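Local coordinates for protein methylxanthine N3-demethylase NdmB (Pseudomonas putida, PDB 6ICL) that removes the N3-methyl group of theobromine and related methylxanthines in caffeine degradation, as a Rieske non-heme iron oxygenase using NADH and oxygen, at residues A[33-47]-A[57-70]. Residues are numbered along the deposited sequence; the frame is centred on the assembly and turned at random.
Sequences LRHFWHPVCTLNEFE and MGVTLLGEKLVLAR
R34 NH1 donates to E64 OE1 at 2.7 Å in a salt bridge. The carboxylate oxygen lies in the guanidinium plane and accepts through its anti lone pair, with the two planes 77° apart. The bend of E64 at chi2 (-87°) turns its carboxylate to R34. Nearby, L62 rests CD2 on L33 CB (3.8 Å). H38 lays CB on L61 CD1 (3.6 Å), while its NE2 donates to L33 O (2.9 Å), which ties down the ring.

The middle is apolar. V40 meets three side chains: CB faces V59 CG2, CG1 faces L61 CD2, and CG2 reaches L68 CD1. C41 SG touches both L68 CD1 (3.6 Å) and M57 SD. M57 SD also makes an oblique Met-aromatic contact with F46.

With CG anti to the backbone N (chi1 166°), F46 sets CE1 against L68 CB (3.7 Å). Its CE2 lies over one face of the R70 guanidinium. R70 NH2 gives E47 OE2 a nearly straight salt-bridge bond (2.9 Å), and G53 and H54 also accept from R70. A leucine in place of R70 would probably leave the E47 carboxylate without its charged mate and take away the flat group under F46 CE2.

Strands 37-42 and 57-61 are the outermost strands of the six-stranded antiparallel sheet in the Rieske domain, and they face each other through side chains as the sheet curls round. A T42-E45 capping box closes the N-terminal end of helix 43-48, which covers one end, and E45 OE1 also accepts from S178 N. Strand 270-281 packs on H38, L61 and L62.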
loop_
_atom_site.group_PDB
_atom_site.type_symbol
_atom_site.label_atom_id
_atom_site.label_comp_id
_atom_site.label_asym_id
_atom_site.label_seq_id
_atom_site.Cartn_x
_atom_site.Cartn_y
_atom_site.Cartn_z
ATOM N N LEU A 33 -10.560 37.447 -10.248
ATOM C CA LEU A 33 -9.630 36.474 -10.803
ATOM C C LEU A 33 -10.143 35.899 -12.112
ATOM O O LEU A 33 -9.336 35.497 -12.954
ATOM C CB LEU A 33 -9.367 35.358 -9.785
ATOM C CG LEU A 33 -8.704 35.775 -8.464
ATOM C CD1 LEU A 33 -8.597 34.595 -7.470
ATOM C CD2 LEU A 33 -7.350 36.362 -8.725
ATOM N N ARG A 34 -11.456 35.894 -12.323
ATOM C CA ARG A 34 -11.999 35.375 -13.573
ATOM C C ARG A 34 -11.570 36.165 -14.805
ATOM O O ARG A 34 -11.604 35.614 -15.908
ATOM C CB ARG A 34 -13.517 35.338 -13.487
ATOM C CG ARG A 34 -13.998 34.478 -12.342
ATOM C CD ARG A 34 -15.503 34.437 -12.316
ATOM N NE ARG A 34 -16.047 33.857 -13.539
ATOM C CZ ARG A 34 -16.324 32.566 -13.680
ATOM N NH1 ARG A 34 -16.099 31.739 -12.668
ATOM N NH2 ARG A 34 -16.825 32.103 -14.823
ATOM N N HIS A 35 -11.144 37.424 -14.652
ATOM C CA HIS A 35 -10.845 38.304 -15.785
ATOM C C HIS A 35 -9.394 38.241 -16.237
ATOM O O HIS A 35 -9.033 38.899 -17.226
ATOM C CB HIS A 35 -11.202 39.755 -15.432
ATOM C CG HIS A 35 -12.669 39.972 -15.230
ATOM N ND1 HIS A 35 -13.273 39.888 -13.995
ATOM C CD2 HIS A 35 -13.658 40.242 -16.118
ATOM C CE1 HIS A 35 -14.569 40.099 -14.128
ATOM N NE2 HIS A 35 -14.827 40.316 -15.406
ATOM N N PHE A 36 -8.557 37.476 -15.547
ATOM C CA PHE A 36 -7.160 37.329 -15.919
ATOM C C PHE A 36 -6.918 36.005 -16.639
ATOM O O PHE A 36 -7.684 35.043 -16.507
ATOM C CB PHE A 36 -6.273 37.427 -14.679
ATOM C CG PHE A 36 -6.312 38.773 -14.020
ATOM C CD1 PHE A 36 -7.303 39.079 -13.091
ATOM C CD2 PHE A 36 -5.344 39.736 -14.316
ATOM C CE1 PHE A 36 -7.333 40.352 -12.455
ATOM C CE2 PHE A 36 -5.356 40.994 -13.699
ATOM C CZ PHE A 36 -6.362 41.301 -12.765
ATOM N N TRP A 37 -5.852 35.982 -17.431
ATOM C CA TRP A 37 -5.365 34.752 -18.033
ATOM C C TRP A 37 -4.623 33.926 -16.989
ATOM O O TRP A 37 -3.729 34.435 -16.308
ATOM C CB TRP A 37 -4.424 35.053 -19.195
ATOM C CG TRP A 37 -5.069 35.721 -20.357
ATOM C CD1 TRP A 37 -5.272 37.064 -20.519
ATOM C CD2 TRP A 37 -5.556 35.092 -21.553
ATOM N NE1 TRP A 37 -5.861 37.304 -21.729
ATOM C CE2 TRP A 37 -6.048 36.117 -22.392
ATOM C CE3 TRP A 37 -5.626 33.766 -21.993
ATOM C CZ2 TRP A 37 -6.607 35.859 -23.660
ATOM C CZ3 TRP A 37 -6.186 33.507 -23.249
ATOM C CH2 TRP A 37 -6.672 34.553 -24.065
ATOM N N HIS A 38 -5.004 32.656 -16.862
ATOM C CA HIS A 38 -4.324 31.738 -15.957
ATOM C C HIS A 38 -3.802 30.530 -16.726
ATOM O O HIS A 38 -4.488 30.017 -17.621
ATOM C CB HIS A 38 -5.265 31.256 -14.863
ATOM C CG HIS A 38 -5.795 32.359 -14.007
ATOM N ND1 HIS A 38 -5.001 33.061 -13.133
ATOM C CD2 HIS A 38 -7.034 32.891 -13.910
ATOM C CE1 HIS A 38 -5.730 33.986 -12.536
ATOM N NE2 HIS A 38 -6.968 33.896 -12.983
ATOM N N PRO A 39 -2.613 30.041 -16.389
ATOM C CA PRO A 39 -2.117 28.816 -17.019
ATOM C C PRO A 39 -2.819 27.601 -16.414
ATOM O O PRO A 39 -3.024 27.521 -15.197
ATOM C CB PRO A 39 -0.628 28.837 -16.683
ATOM C CG PRO A 39 -0.622 29.460 -15.251
ATOM C CD PRO A 39 -1.801 30.443 -15.222
ATOM N N VAL A 40 -3.234 26.670 -17.279
ATOM C CA VAL A 40 -3.900 25.462 -16.809
ATOM C C VAL A 40 -3.052 24.206 -17.006
ATOM O O VAL A 40 -3.186 23.263 -16.214
ATOM C CB VAL A 40 -5.281 25.302 -17.463
ATOM C CG1 VAL A 40 -6.239 26.387 -16.932
ATOM C CG2 VAL A 40 -5.154 25.329 -19.007
ATOM N N CYS A 41 -2.156 24.172 -17.987
ATOM C CA CYS A 41 -1.227 23.057 -18.114
ATOM C C CYS A 41 -0.159 23.463 -19.121
ATOM O O CYS A 41 -0.322 24.434 -19.861
ATOM C CB CYS A 41 -1.944 21.766 -18.562
ATOM S SG CYS A 41 -2.773 21.952 -20.186
ATOM N N THR A 42 0.951 22.738 -19.114
ATOM C CA THR A 42 1.909 22.947 -20.183
ATOM C C THR A 42 1.390 22.265 -21.443
ATOM O O THR A 42 0.515 21.396 -21.391
ATOM C CB THR A 42 3.286 22.408 -19.813
ATOM O OG1 THR A 42 3.240 20.970 -19.747
ATOM C CG2 THR A 42 3.728 22.969 -18.449
ATOM N N LEU A 43 1.920 22.692 -22.586
ATOM C CA LEU A 43 1.555 22.065 -23.845
ATOM C C LEU A 43 1.883 20.573 -23.825
ATOM O O LEU A 43 1.058 19.738 -24.220
ATOM C CB LEU A 43 2.279 22.783 -24.988
ATOM C CG LEU A 43 1.937 22.319 -26.394
ATOM C CD1 LEU A 43 0.423 22.346 -26.562
ATOM C CD2 LEU A 43 2.638 23.252 -27.414
ATOM N N ASN A 44 3.074 20.224 -23.335
ATOM C CA ASN A 44 3.447 18.821 -23.195
ATOM C C ASN A 44 2.454 18.059 -22.322
ATOM O O ASN A 44 2.015 16.947 -22.673
ATOM C CB ASN A 44 4.847 18.728 -22.605
ATOM C CG ASN A 44 5.442 17.371 -22.793
ATOM O OD1 ASN A 44 5.451 16.549 -21.870
ATOM N ND2 ASN A 44 5.922 17.103 -24.006
ATOM N N GLU A 45 2.107 18.629 -21.159
ATOM C CA GLU A 45 1.090 18.016 -20.309
ATOM C C GLU A 45 -0.216 17.802 -21.066
ATOM O O GLU A 45 -0.871 16.763 -20.914
ATOM C CB GLU A 45 0.855 18.878 -19.059
ATOM C CG GLU A 45 1.891 18.629 -17.961
ATOM C CD GLU A 45 1.904 19.714 -16.884
ATOM O OE1 GLU A 45 2.749 19.617 -15.975
ATOM O OE2 GLU A 45 1.083 20.661 -16.950
ATOM N N PHE A 46 -0.627 18.782 -21.875
ATOM C CA PHE A 46 -1.870 18.620 -22.620
ATOM C C PHE A 46 -1.771 17.472 -23.633
ATOM O O PHE A 46 -2.712 16.678 -23.790
ATOM C CB PHE A 46 -2.220 19.922 -23.340
ATOM C CG PHE A 46 -3.260 19.743 -24.369
ATOM C CD1 PHE A 46 -4.609 19.677 -24.004
ATOM C CD2 PHE A 46 -2.909 19.583 -25.703
ATOM C CE1 PHE A 46 -5.598 19.486 -24.977
ATOM C CE2 PHE A 46 -3.880 19.378 -26.664
ATOM C CZ PHE A 46 -5.235 19.337 -26.297
ATOM N N GLU A 47 -0.654 17.394 -24.351
ATOM C CA GLU A 47 -0.498 16.369 -25.384
ATOM C C GLU A 47 -0.358 14.966 -24.795
ATOM O O GLU A 47 -0.777 13.996 -25.433
ATOM C CB GLU A 47 0.701 16.713 -26.270
ATOM C CG GLU A 47 0.441 17.972 -27.123
ATOM C CD GLU A 47 1.605 18.309 -28.064
ATOM O OE1 GLU A 47 2.727 17.805 -27.842
ATOM O OE2 GLU A 47 1.387 19.064 -29.037
ATOM N N MET A 57 -8.852 16.744 -22.344
ATOM C CA MET A 57 -8.165 16.692 -21.059
ATOM C C MET A 57 -8.975 17.522 -20.079
ATOM O O MET A 57 -9.646 18.487 -20.476
ATOM C CB MET A 57 -6.700 17.213 -21.161
ATOM C CG MET A 57 -6.310 18.415 -20.236
ATOM S SD MET A 57 -4.544 18.551 -20.026
ATOM C CE MET A 57 -4.271 18.574 -18.265
ATOM N N GLY A 58 -8.927 17.135 -18.808
ATOM C CA GLY A 58 -9.609 17.865 -17.744
ATOM C C GLY A 58 -8.619 18.700 -16.940
ATOM O O GLY A 58 -7.514 18.250 -16.652
ATOM N N VAL A 59 -9.025 19.936 -16.621
ATOM C CA VAL A 59 -8.289 20.825 -15.729
ATOM C C VAL A 59 -9.314 21.527 -14.859
ATOM O O VAL A 59 -10.495 21.618 -15.200
ATOM C CB VAL A 59 -7.430 21.898 -16.444
ATOM C CG1 VAL A 59 -6.302 21.269 -17.248
ATOM C CG2 VAL A 59 -8.316 22.808 -17.338
ATOM N N THR A 60 -8.848 22.043 -13.726
ATOM C CA THR A 60 -9.692 22.811 -12.829
ATOM C C THR A 60 -9.083 24.197 -12.649
ATOM O O THR A 60 -7.882 24.323 -12.403
ATOM C CB THR A 60 -9.865 22.070 -11.499
ATOM O OG1 THR A 60 -10.479 20.800 -11.773
ATOM C CG2 THR A 60 -10.774 22.852 -10.549
ATOM N N LEU A 61 -9.903 25.231 -12.841
ATOM C CA LEU A 61 -9.462 26.621 -12.769
ATOM C C LEU A 61 -10.506 27.384 -11.982
ATOM O O LEU A 61 -11.672 27.422 -12.385
ATOM C CB LEU A 61 -9.295 27.256 -14.151
ATOM C CG LEU A 61 -8.897 28.743 -14.124
ATOM C CD1 LEU A 61 -7.611 28.964 -13.323
ATOM C CD2 LEU A 61 -8.711 29.269 -15.554
ATOM N N LEU A 62 -10.081 27.989 -10.874
ATOM C CA LEU A 62 -10.965 28.783 -10.027
ATOM C C LEU A 62 -12.179 27.965 -9.612
ATOM O O LEU A 62 -13.294 28.471 -9.534
ATOM C CB LEU A 62 -11.380 30.089 -10.725
ATOM C CG LEU A 62 -10.251 31.118 -10.873
ATOM C CD1 LEU A 62 -10.685 32.299 -11.745
ATOM C CD2 LEU A 62 -9.810 31.606 -9.510
ATOM N N GLY A 63 -11.956 26.684 -9.330
ATOM C CA GLY A 63 -13.040 25.811 -8.938
ATOM C C GLY A 63 -13.861 25.273 -10.086
ATOM O O GLY A 63 -14.674 24.369 -9.868
ATOM N N GLU A 64 -13.678 25.782 -11.305
ATOM C CA GLU A 64 -14.444 25.329 -12.457
ATOM C C GLU A 64 -13.760 24.141 -13.116
ATOM O O GLU A 64 -12.543 24.145 -13.315
ATOM C CB GLU A 64 -14.599 26.433 -13.510
ATOM C CG GLU A 64 -14.949 27.787 -12.964
ATOM C CD GLU A 64 -16.429 27.991 -12.806
ATOM O OE1 GLU A 64 -16.828 29.148 -12.568
ATOM O OE2 GLU A 64 -17.196 27.008 -12.916
ATOM N N LYS A 65 -14.562 23.159 -13.504
ATOM C CA LYS A 65 -14.083 22.021 -14.268
ATOM C C LYS A 65 -14.186 22.351 -15.753
ATOM O O LYS A 65 -15.279 22.619 -16.263
ATOM C CB LYS A 65 -14.891 20.774 -13.903
ATOM C CG LYS A 65 -15.032 20.606 -12.377
ATOM C CD LYS A 65 -15.160 19.150 -11.918
ATOM C CE LYS A 65 -16.248 18.368 -12.627
ATOM N NZ LYS A 65 -16.611 17.137 -11.847
ATOM N N LEU A 66 -13.052 22.332 -16.434
ATOM C CA LEU A 66 -12.928 22.694 -17.841
ATOM C C LEU A 66 -12.437 21.486 -18.613
ATOM O O LEU A 66 -11.710 20.648 -18.072
ATOM C CB LEU A 66 -11.899 23.841 -18.062
ATOM C CG LEU A 66 -12.024 25.134 -17.220
ATOM C CD1 LEU A 66 -10.942 26.137 -17.622
ATOM C CD2 LEU A 66 -13.390 25.754 -17.367
ATOM N N VAL A 67 -12.792 21.425 -19.895
ATOM C CA VAL A 67 -12.214 20.451 -20.816
ATOM C C VAL A 67 -11.378 21.203 -21.842
ATOM O O VAL A 67 -11.793 22.255 -22.345
ATOM C CB VAL A 67 -13.299 19.585 -21.489
ATOM C CG1 VAL A 67 -14.383 20.465 -22.149
ATOM C CG2 VAL A 67 -12.668 18.625 -22.498
ATOM N N LEU A 68 -10.178 20.699 -22.102
ATOM C CA LEU A 68 -9.318 21.170 -23.172
ATOM C C LEU A 68 -9.333 20.141 -24.293
ATOM O O LEU A 68 -9.250 18.934 -24.039
ATOM C CB LEU A 68 -7.877 21.370 -22.682
ATOM C CG LEU A 68 -7.690 22.293 -21.464
ATOM C CD1 LEU A 68 -6.226 22.392 -21.080
ATOM C CD2 LEU A 68 -8.271 23.696 -21.728
ATOM N N ALA A 69 -9.442 20.610 -25.531
ATOM C CA ALA A 69 -9.299 19.721 -26.672
ATOM C C ALA A 69 -8.747 20.519 -27.838
ATOM O O ALA A 69 -9.018 21.721 -27.973
ATOM C CB ALA A 69 -10.628 19.079 -27.069
ATOM N N ARG A 70 -7.974 19.849 -28.677
ATOM C CA ARG A 70 -7.409 20.491 -29.856
ATOM C C ARG A 70 -8.304 20.136 -31.028
ATOM O O ARG A 70 -8.393 18.966 -31.414
ATOM C CB ARG A 70 -5.968 20.066 -30.115
ATOM C CG ARG A 70 -5.402 20.737 -31.364
ATOM C CD ARG A 70 -3.953 21.085 -31.180
ATOM N NE ARG A 70 -3.208 19.927 -30.719
ATOM C CZ ARG A 70 -1.972 19.977 -30.253
ATOM N NH1 ARG A 70 -1.330 21.133 -30.186
ATOM N NH2 ARG A 70 -1.377 18.863 -29.861
#